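RNA silencing suppressor p19 (Carnation Italian ringspot virus, PDB 6BJV) suppresses RNA silencing in the plant host by binding short interfering RNAs with high affinity as a homodimer, selecting them like a molecular caliper by duplex length. Local coordinates at residues F30-E35 with R72-D77; G58-W63 with S113-G118. All coordinates share one frame; numbering follows the deposited sequence.

Interaction 1: residues F30-E35 with R72-D77; sequences FKLPDE and RYLRYD
Asp34 and Glu35 run along the outer edge of strand 68-75, and one backbone bond ties them to it: Glu35 N gives its hydrogen to Tyr73 O at 2.8 Å. The whole of 30-35 lacks regular structure, and side chains replace the missing strand pairing on both sides of that bond. With CG anti to the backbone N (chi1 -179°), beside the carbonyl carbon, the carboxylate of Asp34 offers OD1 to Tyr73 N at 3.1 Å; Arg18 makes a salt bridge to the same oxygen, while Ser36 holds OD2. Farther along, Glu35 reaches out extended, and its OE1 takes the Arg75 N-H at 2.7 Å in a nearly straight bond of 166°. Arg75 returns a weak bond from NE to Glu35 O, but its main partner is Glu41.

At the other end Arg72 CG sits over one face of the Phe30 ring, a CH-pi contact 3.5 Å from the centroid, and the bend at chi2 (-66°) carries NE on to Leu32 O (2.6 Å), which lies near the guanidinium plane; NH2 forms a salt bridge with Glu17. Leu74 adds the apolar part: its CD2 packs against Leu32 CB, 4.0 Å away, and Pro33 O. This is a loop docked on the edge strand of the p19 sheet, joining the segment before helix 39-45 to the RNA-binding core.

Interaction 2: residues G58-W63 with S113-G118; sequences GFKESW and SIRFRG. With nucleotides of chain C; nucleotides of chain D.
The Phe59 and Phe116 rings lie at one end of this strand pair, and neither stacks on the other. Phe59 meets Ile114 through its CD2 corner, 3.4 Å from the methyl CD1, with the two side chains set obliquely; Glu61 OE1 lies at the ring edge, in plane. Phe116 has Gly58 O at its edge, the CG of its neighbour Arg117 over one face, and Phe59 CB 3.6 Å from its CD1. The Arg115 guanidinium has OP2 of G2 of chain D near its plane at the edge, too far for a hydrogen bond, while OP1 of C12 of chain C approaches obliquely.

The backbones run antiparallel, the strand directions of 58-63 and 113-116 being 173° apart. Lys60 and Arg115 form one hydrogen-bonded pair, Ser62 and Ser113 another; the shortest of the four bonds joins Arg115 N to Lys60 O at 2.8 Å. Between them Glu61 and Ile114 make a non-hydrogen-bonded pair, where Ile114 CA and Glu61 CA each sit 3.1 Å from a carbonyl oxygen, Lys60 O and Ser113 O respectively.

The two faces differ sharply. Phe59, Glu61 and Ile114 face helix 130-144, and the buried Glu61 carboxylate is held by Tyr112 and Ser89. On the other face Lys60, extended throughout with CG anti to the backbone N (chi1 -177°), carries NZ to OP1 of G2 of chain D, a 2.6 Å hydrogen bond. Its NZ is 4.4 Å from Arg115 NH2, a like-charge pair that the nearby phosphates of G2 and C12 probably offset. Arg115 CD lies 3.2 Å from OP1 of C12 of chain C, and Ser113 OG abuts C5' of C11 of chain C. This is the RNA-binding face of the p19 sheet, whose contacts here reach phosphates and sugar rather than bases.

In the fold
The two interactions share the sheet: strand 58-65, central in interaction 2, pairs with strand 68-75, whose outer edge receives the loop of interaction 1. Backbone bonds Arg72 N to Glu61 O and Leu74 O to Phe59 N join them directly, and Phe30 packs on Glu61. Interaction 2 is buried, with regular strand pairing, a largely apolar face, with one buried carboxylate, against helix 130-144 and a basic and hydroxyl face on the RNA. Interaction 1 is only partly buried, and its docking depends largely on charged side chains bonding to backbone atoms, with an apolar patch beneath. Tyr73 also packs on an RNA sugar, so the duplex reaches as far as this edge strand.

Interaction 1: residues F30-E35 with R72-D77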
ATOM      1  N   PHE A  30     -10.482 -14.039   7.302  1.00 47.04           N
ATOM      2  CA  PHE A  30     -11.344 -13.093   7.993  1.00 49.98           C
ATOM      3  C   PHE A  30     -12.197 -13.803   9.037  1.00 50.18           C
ATOM      4  O   PHE A  30     -12.571 -14.966   8.876  1.00 48.49           O
ATOM      5  CB  PHE A  30     -12.254 -12.366   7.001  1.00 51.33           C
ATOM      6  CG  PHE A  30     -11.521 -11.477   6.040  1.00 52.66           C
ATOM      7  CD1 PHE A  30     -10.978 -10.276   6.464  1.00 54.95           C
ATOM      8  CD2 PHE A  30     -11.386 -11.833   4.709  1.00 50.58           C
ATOM      9  CE1 PHE A  30     -10.306  -9.451   5.581  1.00 54.80           C
ATOM     10  CE2 PHE A  30     -10.715 -11.014   3.822  1.00 49.98           C
ATOM     11  CZ  PHE A  30     -10.176  -9.820   4.259  1.00 52.21           C
ATOM     12  N   LYS A  31     -12.507 -13.079  10.113  1.00 66.64           N
ATOM     13  CA  LYS A  31     -13.370 -13.583  11.172  1.00 65.99           C
ATOM     14  C   LYS A  31     -14.756 -12.953  11.158  1.00 67.21           C
ATOM     15  O   LYS A  31     -15.605 -13.341  11.968  1.00 67.20           O
ATOM     16  CB  LYS A  31     -12.721 -13.352  12.542  1.00 66.23           C
ATOM     17  CG  LYS A  31     -11.353 -13.999  12.700  1.00 65.04           C
ATOM     18  CD  LYS A  31     -10.839 -13.891  14.130  1.00 65.10           C
ATOM     19  CE  LYS A  31     -11.494 -14.915  15.048  1.00 65.78           C
ATOM     20  NZ  LYS A  31     -11.079 -16.311  14.724  1.00 64.74           N
ATOM     21  N   LEU A  32     -15.008 -11.991  10.272  1.00 58.42           N
ATOM     22  CA  LEU A  32     -16.308 -11.351  10.181  1.00 61.46           C
ATOM     23  C   LEU A  32     -16.940 -11.633   8.823  1.00 61.38           C
ATOM     24  O   LEU A  32     -16.226 -11.708   7.816  1.00 60.99           O
ATOM     25  CB  LEU A  32     -16.197  -9.834  10.380  1.00 64.28           C
ATOM     26  CG  LEU A  32     -15.658  -9.356  11.730  1.00 65.45           C
ATOM     27  CD1 LEU A  32     -15.551  -7.838  11.745  1.00 66.45           C
ATOM     28  CD2 LEU A  32     -16.535  -9.839  12.874  1.00 67.12           C
ATOM     29  N   PRO A  33     -18.260 -11.795   8.752  1.00 56.95           N
ATOM     30  CA  PRO A  33     -18.901 -12.024   7.453  1.00 56.40           C
ATOM     31  C   PRO A  33     -18.857 -10.773   6.588  1.00 58.03           C
ATOM     32  O   PRO A  33     -18.485  -9.682   7.024  1.00 59.47           O
ATOM     33  CB  PRO A  33     -20.346 -12.399   7.812  1.00 57.34           C
ATOM     34  CG  PRO A  33     -20.345 -12.643   9.284  1.00 58.06           C
ATOM     35  CD  PRO A  33     -19.247 -11.809   9.844  1.00 58.29           C
ATOM     36  N   ASP A  34     -19.257 -10.950   5.332  1.00 52.29           N
ATOM     37  CA  ASP A  34     -19.310  -9.845   4.389  1.00 53.59           C
ATOM     38  C   ASP A  34     -20.557  -9.003   4.634  1.00 55.48           C
ATOM     39  O   ASP A  34     -21.624  -9.528   4.964  1.00 55.80           O
ATOM     40  CB  ASP A  34     -19.302 -10.372   2.954  1.00 52.01           C
ATOM     41  CG  ASP A  34     -19.338  -9.263   1.925  1.00 52.90           C
ATOM     42  OD1 ASP A  34     -18.307  -8.580   1.749  1.00 53.23           O
ATOM     43  OD2 ASP A  34     -20.392  -9.078   1.284  1.00 53.31           O
ATOM     44  N   GLU A  35     -20.412  -7.685   4.476  1.00 51.06           N
ATOM     45  CA  GLU A  35     -21.504  -6.744   4.698  1.00 52.65           C
ATOM     46  C   GLU A  35     -21.686  -5.824   3.495  1.00 53.22           C
ATOM     47  O   GLU A  35     -22.054  -4.658   3.651  1.00 53.93           O
ATOM     48  CB  GLU A  35     -21.262  -5.921   5.966  1.00 53.40           C
ATOM     49  CG  GLU A  35     -21.122  -6.753   7.235  1.00 53.40           C
ATOM     50  CD  GLU A  35     -20.652  -5.937   8.428  1.00 54.64           C
ATOM     51  OE1 GLU A  35     -20.091  -4.840   8.222  1.00 54.84           O
ATOM     52  OE2 GLU A  35     -20.843  -6.395   9.575  1.00 55.38           O
ATOM     53  N   ARG A  72     -13.515  -8.646   1.788  1.00 46.27           N
ATOM     54  CA  ARG A  72     -14.566  -8.300   2.732  1.00 47.28           C
ATOM     55  C   ARG A  72     -14.935  -6.834   2.570  1.00 48.78           C
ATOM     56  O   ARG A  72     -14.089  -5.996   2.251  1.00 49.06           O
ATOM     57  CB  ARG A  72     -14.139  -8.552   4.187  1.00 47.87           C
ATOM     58  CG  ARG A  72     -14.282  -9.985   4.659  1.00 48.33           C
ATOM     59  CD  ARG A  72     -15.738 -10.406   4.723  1.00 50.52           C
ATOM     60  NE  ARG A  72     -15.892 -11.746   5.281  1.00 53.87           N
ATOM     61  CZ  ARG A  72     -15.581 -12.864   4.634  1.00 54.75           C
ATOM     62  NH1 ARG A  72     -15.084 -12.808   3.403  1.00 52.74           N
ATOM     63  NH2 ARG A  72     -15.758 -14.039   5.220  1.00 57.98           N
ATOM     64  N   TYR A  73     -16.213  -6.537   2.795  1.00 48.38           N
ATOM     65  CA  TYR A  73     -16.706  -5.167   2.896  1.00 50.47           C
ATOM     66  C   TYR A  73     -17.440  -5.048   4.223  1.00 51.92           C
ATOM     67  O   TYR A  73     -18.493  -5.667   4.410  1.00 52.51           O
ATOM     68  CB  TYR A  73     -17.625  -4.809   1.728  1.00 50.77           C
ATOM     69  CG  TYR A  73     -18.013  -3.346   1.688  1.00 52.87           C
ATOM     70  CD1 TYR A  73     -18.933  -2.824   2.589  1.00 54.36           C
ATOM     71  CD2 TYR A  73     -17.461  -2.487   0.747  1.00 53.47           C
ATOM     72  CE1 TYR A  73     -19.288  -1.489   2.557  1.00 55.94           C
ATOM     73  CE2 TYR A  73     -17.811  -1.151   0.705  1.00 54.89           C
ATOM     74  CZ  TYR A  73     -18.726  -0.658   1.612  1.00 56.07           C
ATOM     75  OH  TYR A  73     -19.078   0.671   1.577  1.00 57.79           O
ATOM     76  N   LEU A  74     -16.886  -4.265   5.142  1.00 50.13           N
ATOM     77  CA  LEU A  74     -17.457  -4.084   6.466  1.00 51.48           C
ATOM     78  C   LEU A  74     -17.992  -2.667   6.613  1.00 53.34           C
ATOM     79  O   LEU A  74     -17.473  -1.722   6.012  1.00 53.32           O
ATOM     80  CB  LEU A  74     -16.416  -4.358   7.554  1.00 52.18           C
ATOM     81  CG  LEU A  74     -15.744  -5.728   7.485  1.00 50.52           C
ATOM     82  CD1 LEU A  74     -14.574  -5.792   8.446  1.00 51.09           C
ATOM     83  CD2 LEU A  74     -16.738  -6.841   7.781  1.00 50.71           C
ATOM     84  N   ARG A  75     -19.040  -2.529   7.421  1.00 54.14           N
ATOM     85  CA  ARG A  75     -19.627  -1.225   7.681  1.00 56.21           C
ATOM     86  C   ARG A  75     -18.842  -0.518   8.777  1.00 58.62           C
ATOM     87  O   ARG A  75     -18.417  -1.138   9.755  1.00 59.91           O
ATOM     88  CB  ARG A  75     -21.095  -1.375   8.084  1.00 58.03           C
ATOM     89  CG  ARG A  75     -21.881  -2.317   7.181  1.00 57.32           C
ATOM     90  CD  ARG A  75     -23.070  -1.634   6.532  1.00 59.30           C
ATOM     91  NE  ARG A  75     -23.705  -2.498   5.540  1.00 59.69           N
ATOM     92  CZ  ARG A  75     -24.904  -2.284   5.007  1.00 63.35           C
ATOM     93  NH1 ARG A  75     -25.625  -1.231   5.370  1.00 68.66           N
ATOM     94  NH2 ARG A  75     -25.387  -3.134   4.111  1.00 64.74           N
ATOM     95  N   TYR A  76     -18.645   0.786   8.605  1.00 56.81           N
ATOM     96  CA  TYR A  76     -17.802   1.553   9.516  1.00 59.12           C
ATOM     97  C   TYR A  76     -18.324   2.979   9.588  1.00 61.12           C
ATOM     98  O   TYR A  76     -18.347   3.679   8.572  1.00 59.98           O
ATOM     99  CB  TYR A  76     -16.346   1.527   9.051  1.00 57.45           C
ATOM    100  CG  TYR A  76     -15.398   2.321   9.918  1.00 59.20           C
ATOM    101  CD1 TYR A  76     -15.265   2.042  11.272  1.00 62.01           C
ATOM    102  CD2 TYR A  76     -14.621   3.336   9.379  1.00 58.45           C
ATOM    103  CE1 TYR A  76     -14.395   2.762  12.066  1.00 63.98           C
ATOM    104  CE2 TYR A  76     -13.748   4.059  10.163  1.00 59.96           C
ATOM    105  CZ  TYR A  76     -13.635   3.766  11.505  1.00 62.75           C
ATOM    106  OH  TYR A  76     -12.769   4.484  12.295  1.00 65.14           O
ATOM    107  N   ASP A  77     -18.732   3.402  10.785  1.00 79.87           N
ATOM    108  CA  ASP A  77     -19.282   4.735  11.007  1.00 83.42           C
ATOM    109  C   ASP A  77     -18.346   5.619  11.827  1.00 86.98           C
ATOM    110  O   ASP A  77     -18.768   6.665  12.327  1.00 89.98           O
ATOM    111  CB  ASP A  77     -20.653   4.631  11.679  1.00 86.24           C
ATOM    112  CG  ASP A  77     -20.634   3.758  12.917  1.00 88.59           C
ATOM    113  OD1 ASP A  77     -19.708   3.908  13.742  1.00 90.70           O
ATOM    114  OD2 ASP A  77     -21.544   2.915  13.064  1.00 88.88           O
TER

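Interaction 2: residues G58-W63 with S113-G118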
ATOM      1  N   GLY A  58     -18.836   2.213   4.404  1.00 51.13           N
ATOM      2  CA  GLY A  58     -17.904   1.242   4.938  1.00 49.61           C
ATOM      3  C   GLY A  58     -16.593   1.288   4.189  1.00 48.63           C
ATOM      4  O   GLY A  58     -16.254   2.295   3.564  1.00 49.36           O
ATOM      5  N   PHE A  59     -15.856   0.182   4.262  1.00 55.99           N
ATOM      6  CA  PHE A  59     -14.579   0.059   3.575  1.00 56.18           C
ATOM      7  C   PHE A  59     -14.445  -1.346   3.009  1.00 55.28           C
ATOM      8  O   PHE A  59     -15.157  -2.272   3.409  1.00 53.91           O
ATOM      9  CB  PHE A  59     -13.399   0.373   4.507  1.00 56.33           C
ATOM     10  CG  PHE A  59     -13.187  -0.648   5.590  1.00 56.71           C
ATOM     11  CD1 PHE A  59     -13.844  -0.534   6.803  1.00 58.61           C
ATOM     12  CD2 PHE A  59     -12.321  -1.711   5.399  1.00 55.75           C
ATOM     13  CE1 PHE A  59     -13.650  -1.466   7.803  1.00 59.52           C
ATOM     14  CE2 PHE A  59     -12.122  -2.648   6.396  1.00 55.98           C
ATOM     15  CZ  PHE A  59     -12.788  -2.525   7.600  1.00 57.97           C
ATOM     16  N   LYS A  60     -13.514  -1.492   2.071  1.00 49.90           N
ATOM     17  CA  LYS A  60     -13.270  -2.748   1.378  1.00 47.89           C
ATOM     18  C   LYS A  60     -11.831  -3.172   1.629  1.00 47.75           C
ATOM     19  O   LYS A  60     -10.914  -2.353   1.516  1.00 50.09           O
ATOM     20  CB  LYS A  60     -13.533  -2.600  -0.124  1.00 46.70           C
ATOM     21  CG  LYS A  60     -13.381  -3.881  -0.925  1.00 42.94           C
ATOM     22  CD  LYS A  60     -13.863  -3.686  -2.356  1.00 42.43           C
ATOM     23  CE  LYS A  60     -13.863  -4.990  -3.131  1.00 39.57           C
ATOM     24  NZ  LYS A  60     -14.527  -4.845  -4.454  1.00 39.45           N
ATOM     25  N   GLU A  61     -11.637  -4.442   1.978  1.00 43.19           N
ATOM     26  CA  GLU A  61     -10.309  -4.969   2.251  1.00 41.94           C
ATOM     27  C   GLU A  61     -10.186  -6.365   1.657  1.00 39.81           C
ATOM     28  O   GLU A  61     -11.181  -7.069   1.471  1.00 38.38           O
ATOM     29  CB  GLU A  61     -10.005  -5.006   3.758  1.00 42.44           C
ATOM     30  CG  GLU A  61     -10.944  -5.876   4.579  1.00 42.43           C
ATOM     31  CD  GLU A  61     -10.518  -5.977   6.035  1.00 43.61           C
ATOM     32  OE1 GLU A  61      -9.458  -5.413   6.386  1.00 43.81           O
ATOM     33  OE2 GLU A  61     -11.239  -6.622   6.825  1.00 43.90           O
ATOM     34  N   SER A  62      -8.948  -6.760   1.360  1.00 38.97           N
ATOM     35  CA  SER A  62      -8.692  -8.037   0.713  1.00 38.95           C
ATOM     36  C   SER A  62      -7.382  -8.621   1.221  1.00 39.36           C
ATOM     37  O   SER A  62      -6.462  -7.892   1.598  1.00 40.06           O
ATOM     38  CB  SER A  62      -8.641  -7.886  -0.812  1.00 39.34           C
ATOM     39  OG  SER A  62      -7.542  -7.089  -1.212  1.00 40.37           O
ATOM     40  N   TRP A  63      -7.314  -9.950   1.229  1.00 38.90           N
ATOM     41  CA  TRP A  63      -6.097 -10.686   1.544  1.00 40.02           C
ATOM     42  C   TRP A  63      -5.775 -11.614   0.384  1.00 40.96           C
ATOM     43  O   TRP A  63      -6.620 -12.419  -0.024  1.00 41.03           O
ATOM     44  CB  TRP A  63      -6.248 -11.498   2.834  1.00 40.77           C
ATOM     45  CG  TRP A  63      -5.758 -10.795   4.060  1.00 41.16           C
ATOM     46  CD1 TRP A  63      -6.520 -10.213   5.032  1.00 40.97           C
ATOM     47  CD2 TRP A  63      -4.394 -10.600   4.450  1.00 42.20           C
ATOM     48  NE1 TRP A  63      -5.714  -9.670   6.003  1.00 41.46           N
ATOM     49  CE2 TRP A  63      -4.404  -9.896   5.670  1.00 42.02           C
ATOM     50  CE3 TRP A  63      -3.164 -10.956   3.886  1.00 43.45           C
ATOM     51  CZ2 TRP A  63      -3.234  -9.536   6.335  1.00 42.22           C
ATOM     52  CZ3 TRP A  63      -2.003 -10.598   4.548  1.00 44.13           C
ATOM     53  CH2 TRP A  63      -2.046  -9.896   5.759  1.00 43.19           C
ATOM     54  N   SER A 113      -4.835  -5.376   1.137  1.00 47.16           N
ATOM     55  CA  SER A 113      -5.314  -4.119   0.586  1.00 47.49           C
ATOM     56  C   SER A 113      -6.546  -3.654   1.348  1.00 48.16           C
ATOM     57  O   SER A 113      -7.313  -4.462   1.880  1.00 48.51           O
ATOM     58  CB  SER A 113      -5.648  -4.251  -0.904  1.00 49.03           C
ATOM     59  OG  SER A 113      -6.039  -3.003  -1.452  1.00 51.44           O
ATOM     60  N   ILE A 114      -6.721  -2.335   1.398  1.00 43.18           N
ATOM     61  CA  ILE A 114      -7.897  -1.738   2.019  1.00 46.03           C
ATOM     62  C   ILE A 114      -8.148  -0.367   1.402  1.00 48.69           C
ATOM     63  O   ILE A 114      -7.235   0.461   1.312  1.00 49.65           O
ATOM     64  CB  ILE A 114      -7.732  -1.640   3.548  1.00 46.89           C
ATOM     65  CG1 ILE A 114      -8.935  -0.925   4.169  1.00 50.41           C
ATOM     66  CG2 ILE A 114      -6.431  -0.924   3.903  1.00 45.57           C
ATOM     67  CD1 ILE A 114      -8.976  -0.971   5.685  1.00 52.12           C
ATOM     68  N   ARG A 115      -9.384  -0.118   0.976  1.00 55.26           N
ATOM     69  CA  ARG A 115      -9.778   1.159   0.396  1.00 58.14           C
ATOM     70  C   ARG A 115     -10.769   1.848   1.324  1.00 62.25           C
ATOM     71  O   ARG A 115     -11.744   1.234   1.767  1.00 63.32           O
ATOM     72  CB  ARG A 115     -10.397   0.964  -0.992  1.00 56.98           C
ATOM     73  CG  ARG A 115     -10.965   2.236  -1.603  1.00 59.05           C
ATOM     74  CD  ARG A 115     -11.449   2.013  -3.024  1.00 59.87           C
ATOM     75  NE  ARG A 115     -12.450   0.952  -3.111  1.00 59.82           N
ATOM     76  CZ  ARG A 115     -12.980   0.511  -4.248  1.00 61.81           C
ATOM     77  NH1 ARG A 115     -12.605   1.032  -5.408  1.00 63.99           N
ATOM     78  NH2 ARG A 115     -13.888  -0.456  -4.228  1.00 62.90           N
ATOM     79  N   PHE A 116     -10.516   3.123   1.615  1.00 49.53           N
ATOM     80  CA  PHE A 116     -11.378   3.891   2.507  1.00 52.75           C
ATOM     81  C   PHE A 116     -11.284   5.359   2.126  1.00 54.81           C
ATOM     82  O   PHE A 116     -10.186   5.921   2.087  1.00 54.19           O
ATOM     83  CB  PHE A 116     -10.975   3.681   3.969  1.00 53.86           C
ATOM     84  CG  PHE A 116     -11.908   4.323   4.958  1.00 57.59           C
ATOM     85  CD1 PHE A 116     -13.231   3.927   5.041  1.00 59.02           C
ATOM     86  CD2 PHE A 116     -11.456   5.312   5.817  1.00 60.94           C
ATOM     87  CE1 PHE A 116     -14.090   4.510   5.954  1.00 63.21           C
ATOM     88  CE2 PHE A 116     -12.310   5.897   6.732  1.00 65.04           C
ATOM     89  CZ  PHE A 116     -13.629   5.494   6.801  1.00 65.90           C
ATOM     90  N   ARG A 117     -12.433   5.974   1.848  1.00 60.49           N
ATOM     91  CA  ARG A 117     -12.491   7.391   1.490  1.00 61.19           C
ATOM     92  C   ARG A 117     -11.644   7.685   0.254  1.00 60.81           C
ATOM     93  O   ARG A 117     -10.916   8.680   0.200  1.00 62.20           O
ATOM     94  CB  ARG A 117     -12.054   8.272   2.662  1.00 63.52           C
ATOM     95  CG  ARG A 117     -13.031   8.317   3.821  1.00 67.98           C
ATOM     96  CD  ARG A 117     -12.567   9.316   4.864  1.00 71.19           C
ATOM     97  NE  ARG A 117     -13.593   9.592   5.863  1.00 76.12           N
ATOM     98  CZ  ARG A 117     -13.464  10.489   6.836  1.00 79.15           C
ATOM     99  NH1 ARG A 117     -12.351  11.202   6.946  1.00 77.51           N
ATOM    100  NH2 ARG A 117     -14.453  10.673   7.699  1.00 83.13           N
ATOM    101  N   GLY A 118     -11.734   6.811  -0.745  1.00 64.34           N
ATOM    102  CA  GLY A 118     -10.993   6.995  -1.978  1.00 64.40           C
ATOM    103  C   GLY A 118      -9.492   6.883  -1.798  1.00 61.35           C
ATOM    104  O   GLY A 118      -8.728   7.258  -2.692  1.00 62.68           O
TER
ATOM    105  P     C C  12      -8.343  -0.255  -5.515  1.00 52.77           P
ATOM    106  OP1   C C  12      -9.234   0.165  -4.405  1.00 52.76           O
ATOM    107  OP2   C C  12      -8.848  -1.207  -6.538  1.00 54.19           O
ATOM    108  O5'   C C  12      -7.812   1.055  -6.251  1.00 52.51           O
ATOM    109  C5'   C C  12      -7.088   2.041  -5.532  1.00 51.19           C
ATOM    110  C4'   C C  12      -6.496   3.088  -6.443  1.00 51.03           C
ATOM    111  O4'   C C  12      -5.436   2.507  -7.250  1.00 51.14           O
ATOM    112  C3'   C C  12      -7.440   3.697  -7.465  1.00 52.12           C
ATOM    113  O3'   C C  12      -8.289   4.690  -6.920  1.00 51.80           O
ATOM    114  C2'   C C  12      -6.478   4.219  -8.521  1.00 52.78           C
ATOM    115  O2'   C C  12      -5.882   5.442  -8.111  1.00 52.38           O
ATOM    116  C1'   C C  12      -5.417   3.119  -8.524  1.00 52.46           C
ATOM    117  N1    C C  12      -5.703   2.088  -9.546  1.00 54.41           N
ATOM    118  C2    C C  12      -5.278   2.309 -10.857  1.00 55.74           C
ATOM    119  O2    C C  12      -4.668   3.357 -11.115  1.00 55.39           O
ATOM    120  N3    C C  12      -5.538   1.379 -11.803  1.00 57.75           N
ATOM    121  C4    C C  12      -6.197   0.266 -11.480  1.00 58.56           C
ATOM    122  N4    C C  12      -6.432  -0.625 -12.445  1.00 61.01           N
ATOM    123  C5    C C  12      -6.649   0.016 -10.151  1.00 57.06           C
ATOM    124  C6    C C  12      -6.384   0.947  -9.226  1.00 55.24           C
TER
ATOM    125  P     G D   2     -17.922  -4.125  -4.337  1.00 54.33           P
ATOM    126  OP1   G D   2     -17.003  -5.048  -3.625  1.00 54.53           O
ATOM    127  OP2   G D   2     -17.357  -3.072  -5.220  1.00 55.65           O
ATOM    128  O5'   G D   2     -18.925  -5.019  -5.193  1.00 53.74           O
ATOM    129  C5'   G D   2     -19.626  -6.098  -4.594  1.00 53.05           C
ATOM    130  C4'   G D   2     -20.472  -6.835  -5.601  1.00 54.19           C
ATOM    131  O4'   G D   2     -21.568  -5.990  -6.043  1.00 54.32           O
ATOM    132  C3'   G D   2     -19.778  -7.231  -6.892  1.00 55.61           C
ATOM    133  O3'   G D   2     -18.968  -8.386  -6.762  1.00 56.90           O
ATOM    134  C2'   G D   2     -20.948  -7.400  -7.850  1.00 57.66           C
ATOM    135  O2'   G D   2     -21.612  -8.639  -7.645  1.00 59.93           O
ATOM    136  C1'   G D   2     -21.868  -6.268  -7.396  1.00 55.98           C
ATOM    137  N9    G D   2     -21.666  -5.044  -8.191  1.00 55.84           N
ATOM    138  C8    G D   2     -21.005  -3.896  -7.822  1.00 54.97           C
ATOM    139  N7    G D   2     -20.997  -2.987  -8.757  1.00 55.78           N
ATOM    140  C5    G D   2     -21.693  -3.570  -9.808  1.00 57.06           C
ATOM    141  C6    G D   2     -22.013  -3.065 -11.094  1.00 58.43           C
ATOM    142  O6    G D   2     -21.731  -1.961 -11.580  1.00 58.78           O
ATOM    143  N1    G D   2     -22.732  -3.993 -11.842  1.00 60.14           N
ATOM    144  C2    G D   2     -23.099  -5.243 -11.409  1.00 61.62           C
ATOM    145  N2    G D   2     -23.792  -5.997 -12.273  1.00 64.59           N
ATOM    146  N3    G D   2     -22.810  -5.726 -10.211  1.00 60.12           N
ATOM    147  C4    G D   2     -22.110  -4.841  -9.473  1.00 57.28           C
TER
ATOM    148  P     C C  11      -7.196  -6.039  -5.390  1.00 51.34           P
ATOM    149  OP1   C C  11      -8.130  -6.042  -4.237  1.00 50.87           O
ATOM    150  OP2   C C  11      -7.670  -6.497  -6.719  1.00 52.83           O
ATOM    151  O5'   C C  11      -6.632  -4.560  -5.544  1.00 51.24           O
ATOM    152  C5'   C C  11      -6.030  -3.904  -4.441  1.00 50.45           C
ATOM    153  C4'   C C  11      -5.316  -2.643  -4.858  1.00 50.70           C
ATOM    154  O4'   C C  11      -4.202  -2.954  -5.736  1.00 51.08           O
ATOM    155  C3'   C C  11      -6.131  -1.644  -5.657  1.00 51.62           C
ATOM    156  O3'   C C  11      -7.019  -0.885  -4.860  1.00 51.21           O
ATOM    157  C2'   C C  11      -5.049  -0.816  -6.333  1.00 51.56           C
ATOM    158  O2'   C C  11      -4.483   0.125  -5.433  1.00 50.64           O
ATOM    159  C1'   C C  11      -4.004  -1.887  -6.645  1.00 51.40           C
ATOM    160  N1    C C  11      -4.127  -2.393  -8.031  1.00 52.85           N
ATOM    161  C2    C C  11      -3.558  -1.630  -9.054  1.00 53.07           C
ATOM    162  O2    C C  11      -2.980  -0.573  -8.757  1.00 51.69           O
ATOM    163  N3    C C  11      -3.648  -2.059 -10.332  1.00 54.88           N
ATOM    164  C4    C C  11      -4.279  -3.201 -10.607  1.00 56.06           C
ATOM    165  N4    C C  11      -4.341  -3.583 -11.885  1.00 58.78           N
ATOM    166  C5    C C  11      -4.872  -3.999  -9.585  1.00 55.33           C
ATOM    167  C6    C C  11      -4.774  -3.562  -8.321  1.00 53.82           C
TER